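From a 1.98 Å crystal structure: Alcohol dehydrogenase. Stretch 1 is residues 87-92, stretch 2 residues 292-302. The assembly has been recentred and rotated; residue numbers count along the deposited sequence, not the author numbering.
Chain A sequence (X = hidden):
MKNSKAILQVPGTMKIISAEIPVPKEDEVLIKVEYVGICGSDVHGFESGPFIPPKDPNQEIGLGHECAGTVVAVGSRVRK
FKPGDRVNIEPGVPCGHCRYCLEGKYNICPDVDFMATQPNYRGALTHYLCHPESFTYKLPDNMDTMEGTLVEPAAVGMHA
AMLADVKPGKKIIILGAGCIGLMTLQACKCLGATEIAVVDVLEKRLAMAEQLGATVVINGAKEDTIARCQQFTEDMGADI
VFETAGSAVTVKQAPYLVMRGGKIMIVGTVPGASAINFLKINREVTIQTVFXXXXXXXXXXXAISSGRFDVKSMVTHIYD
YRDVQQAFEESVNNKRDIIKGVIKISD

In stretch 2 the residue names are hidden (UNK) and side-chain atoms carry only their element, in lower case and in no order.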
# COMPACT_ATOMS: atom_id res chain seq x y z
N VAL A 87 -2.65 17.44 -5.00
CA VAL A 87 -3.54 16.29 -5.01
C VAL A 87 -2.72 15.01 -4.90
O VAL A 87 -1.51 15.00 -5.14
CB VAL A 87 -4.40 16.23 -6.30
CG1 VAL A 87 -5.32 17.44 -6.40
CG2 VAL A 87 -3.51 16.11 -7.52
N ASN A 88 -3.39 13.93 -4.54
CA ASN A 88 -2.87 12.59 -4.77
C ASN A 88 -3.83 11.86 -5.70
O ASN A 88 -4.90 12.37 -6.05
CB ASN A 88 -2.63 11.83 -3.46
CG ASN A 88 -3.91 11.54 -2.68
OD1 ASN A 88 -5.02 11.64 -3.19
ND2 ASN A 88 -3.73 11.15 -1.42
N ILE A 89 -3.45 10.66 -6.12
CA ILE A 89 -4.26 9.88 -7.04
C ILE A 89 -4.47 8.49 -6.44
O ILE A 89 -3.57 7.92 -5.82
CB ILE A 89 -3.63 9.79 -8.44
CG1 ILE A 89 -2.31 9.04 -8.41
CG2 ILE A 89 -3.44 11.19 -9.05
CD1 ILE A 89 -1.97 8.40 -9.73
N GLU A 90 -5.69 7.98 -6.60
CA GLU A 90 -5.96 6.58 -6.35
C GLU A 90 -5.63 5.81 -7.62
O GLU A 90 -6.28 6.03 -8.65
CB GLU A 90 -7.42 6.37 -5.96
CG GLU A 90 -7.76 4.95 -5.57
CD GLU A 90 -9.18 4.80 -5.02
OE1 GLU A 90 -9.79 5.81 -4.63
OE2 GLU A 90 -9.68 3.65 -4.99
N PRO A 91 -4.62 4.94 -7.62
CA PRO A 91 -4.05 4.45 -8.88
C PRO A 91 -4.85 3.35 -9.56
O PRO A 91 -4.44 2.91 -10.65
CB PRO A 91 -2.67 3.93 -8.45
CG PRO A 91 -2.84 3.53 -7.03
CD PRO A 91 -3.85 4.49 -6.44
N GLY A 92 -5.95 2.88 -8.98
CA GLY A 92 -6.77 1.89 -9.65
C GLY A 92 -8.08 2.45 -10.14
O GLY A 92 -8.95 2.80 -9.34
N UNK A 292 -6.03 -4.37 -2.17
CA UNK A 292 -5.95 -2.92 -2.36
C UNK A 292 -6.98 -2.18 -1.50
O UNK A 292 -6.90 -2.23 -0.27
n UNK A 292 -3.36 -4.25 -9.02
c UNK A 292 -4.38 -3.78 -8.32
n UNK A 292 -4.21 -3.40 -7.06
c UNK A 292 -5.00 -3.10 -4.73
n UNK A 292 -5.58 -3.69 -8.88
c UNK A 292 -5.28 -2.87 -6.21
c UNK A 292 -6.14 -2.58 -3.85
N UNK A 293 -7.93 -1.49 -2.12
CA UNK A 293 -8.82 -0.62 -1.37
C UNK A 293 -10.01 -0.27 -2.25
O UNK A 293 -9.91 -0.27 -3.48
c UNK A 293 -7.02 1.02 -1.93
c UNK A 293 -8.10 0.67 -0.95
c UNK A 293 -5.69 0.75 -1.66
c UNK A 293 -5.06 1.56 -3.80
c UNK A 293 -4.71 1.02 -2.58
c UNK A 293 -7.34 1.55 -3.18
o UNK A 293 -4.08 1.83 -4.72
c UNK A 293 -6.37 1.83 -4.10
N UNK A 294 -11.13 0.02 -1.59
CA UNK A 294 -12.30 0.58 -2.26
C UNK A 294 -12.91 1.61 -1.33
O UNK A 294 -13.19 1.31 -0.17
c UNK A 294 -13.33 -0.50 -2.60
N UNK A 295 -13.10 2.83 -1.85
CA UNK A 295 -13.75 3.94 -1.14
C UNK A 295 -13.06 4.29 0.18
O UNK A 295 -13.72 4.73 1.13
c UNK A 295 -15.24 3.64 -0.90
c UNK A 295 -15.94 3.10 -2.13
o UNK A 295 -15.88 3.70 -3.20
n UNK A 295 -16.60 1.95 -1.99
N UNK A 296 -11.73 4.16 0.23
CA UNK A 296 -10.98 4.41 1.45
C UNK A 296 -10.16 5.70 1.43
O UNK A 296 -9.64 6.08 2.48
c UNK A 296 -13.26 -0.20 3.31
c UNK A 296 -11.84 1.68 2.56
n UNK A 296 -13.54 -1.50 3.27
c UNK A 296 -10.03 3.25 1.76
n UNK A 296 -14.00 0.62 4.05
n UNK A 296 -12.24 0.27 2.60
c UNK A 296 -10.64 1.87 1.63
N UNK A 297 -9.99 6.33 0.27
CA UNK A 297 -9.09 7.48 0.21
C UNK A 297 -9.57 8.63 1.09
O UNK A 297 -8.75 9.15 1.88
c UNK A 297 -5.43 8.01 -2.88
c UNK A 297 -5.07 6.67 -2.82
o UNK A 297 -3.86 6.26 -3.32
c UNK A 297 -7.16 6.16 -1.76
c UNK A 297 -8.89 7.92 -1.24
c UNK A 297 -6.67 8.41 -2.37
c UNK A 297 -5.93 5.74 -2.26
c UNK A 297 -7.55 7.49 -1.81
N UNK A 298 -10.83 9.06 1.05
CA UNK A 298 -11.22 10.20 1.90
C UNK A 298 -11.01 9.95 3.38
O UNK A 298 -10.42 10.80 4.07
c UNK A 298 -12.81 9.89 0.14
c UNK A 298 -12.70 10.41 1.55
c UNK A 298 -11.92 8.69 0.13
N UNK A 299 -11.45 8.80 3.90
CA UNK A 299 -11.30 8.55 5.33
C UNK A 299 -9.83 8.41 5.72
O UNK A 299 -9.45 8.74 6.85
c UNK A 299 -11.52 6.03 5.17
c UNK A 299 -12.22 7.22 7.26
c UNK A 299 -12.13 7.31 5.74
N UNK A 300 -8.99 7.93 4.80
CA UNK A 300 -7.57 7.80 5.10
C UNK A 300 -6.89 9.16 5.10
O UNK A 300 -6.10 9.48 5.99
c UNK A 300 -5.43 6.65 4.44
c UNK A 300 -6.90 6.86 4.09
o UNK A 300 -7.59 5.60 4.09
N UNK A 301 -7.21 9.99 4.10
CA UNK A 301 -6.72 11.37 4.09
C UNK A 301 -7.15 12.09 5.36
O UNK A 301 -6.35 12.79 5.99
c UNK A 301 -6.94 13.58 2.92
c UNK A 301 -7.21 12.09 2.82
c UNK A 301 -6.55 11.51 1.58
c UNK A 301 -7.21 11.94 0.28
N UNK A 302 -8.42 11.93 5.75
CA UNK A 302 -8.91 12.48 7.02
C UNK A 302 -8.02 12.05 8.18
O UNK A 302 -7.60 12.87 9.00
o UNK A 302 -13.60 11.73 5.96
o UNK A 302 -13.04 11.75 8.07
c UNK A 302 -11.46 12.65 6.53
c UNK A 302 -10.34 12.01 7.30
c UNK A 302 -12.80 12.01 6.88
O HOH W 1 -11.37 5.96 -2.42
O HOH W 2 -9.86 3.58 -1.99

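Position 292 has three side-chain carbons, a nitrogen, then a carbon carrying two more nitrogens. That is a guanidinium group. A terminal nitrogen comes closest to stretch 1, 5.8 Å from CA of Gly-92. The residue is Arg-292.

Position 293 has one carbon leading to a six-carbon ring that bears one oxygen. The oxygen on the ring lies 3.1 Å from CG of Pro-91. This is a phenol, so the residue is Tyr-293. OE2 of Glu-90 sits at the ring edge, 3.6 Å from CD1 of Tyr-293.

Position 294 has a single side-chain carbon, which points away from stretch 1. It is Ala-294.

Position 295 has two carbons, the second carrying one oxygen and one nitrogen. This is a short amide, Asn-295. It points away from stretch 1.

Position 296 again has three carbons, a nitrogen, and a carbon with two nitrogens. Its end leads away from stretch 1. It is Arg-296. Its backbone N gives a hydrogen bond to water 2.

Position 297 has one carbon and a six-carbon ring with one oxygen. The oxygen is 3.0 Å from O of Ile-89, and the ring lies against Glu-90. It is Tyr-297. CB of Glu-90 stands 3.9 Å from the ring centroid, 8° off the normal, a CH-pi contact. OD1 of Asn-88 is at the ring edge, 3.7 Å from CE2 of Tyr-297.

Position 298 has three carbons closing a ring onto the backbone N. It is Pro-298, out of reach of stretch 1.

Position 299 has one carbon carrying two carbons. It is Val-299, also out of reach.

Position 300 has one carbon carrying an oxygen and a carbon. It is Thr-300; OG1 of Thr-300 donates a hydrogen bond to O of Arg-296 at 2.7 Å.

Position 301 has four carbons, forked at the first, with one arm two carbons long. The end of that arm is near Asn-88. It is Ile-301, with CD1 4.0 Å from ND2 of Asn-88.

Position 302 has three carbons, the third carrying two oxygens. It is Glu-302, clear of stretch 1.

The contact rests on two tyrosines packed against Asn-88, Glu-90 and Pro-91. Water 1 donates to OE1 of Glu-90 (2.7 Å from the water O) and accepts from N of Tyr-297 (3.0 Å). Water 2 links N of Arg-296 to OE2 of Glu-90, the latter bond weak. The carboxylate thus reaches the start of the helix through water.

Stretch 2 (292-302) RYANRYPVTIE
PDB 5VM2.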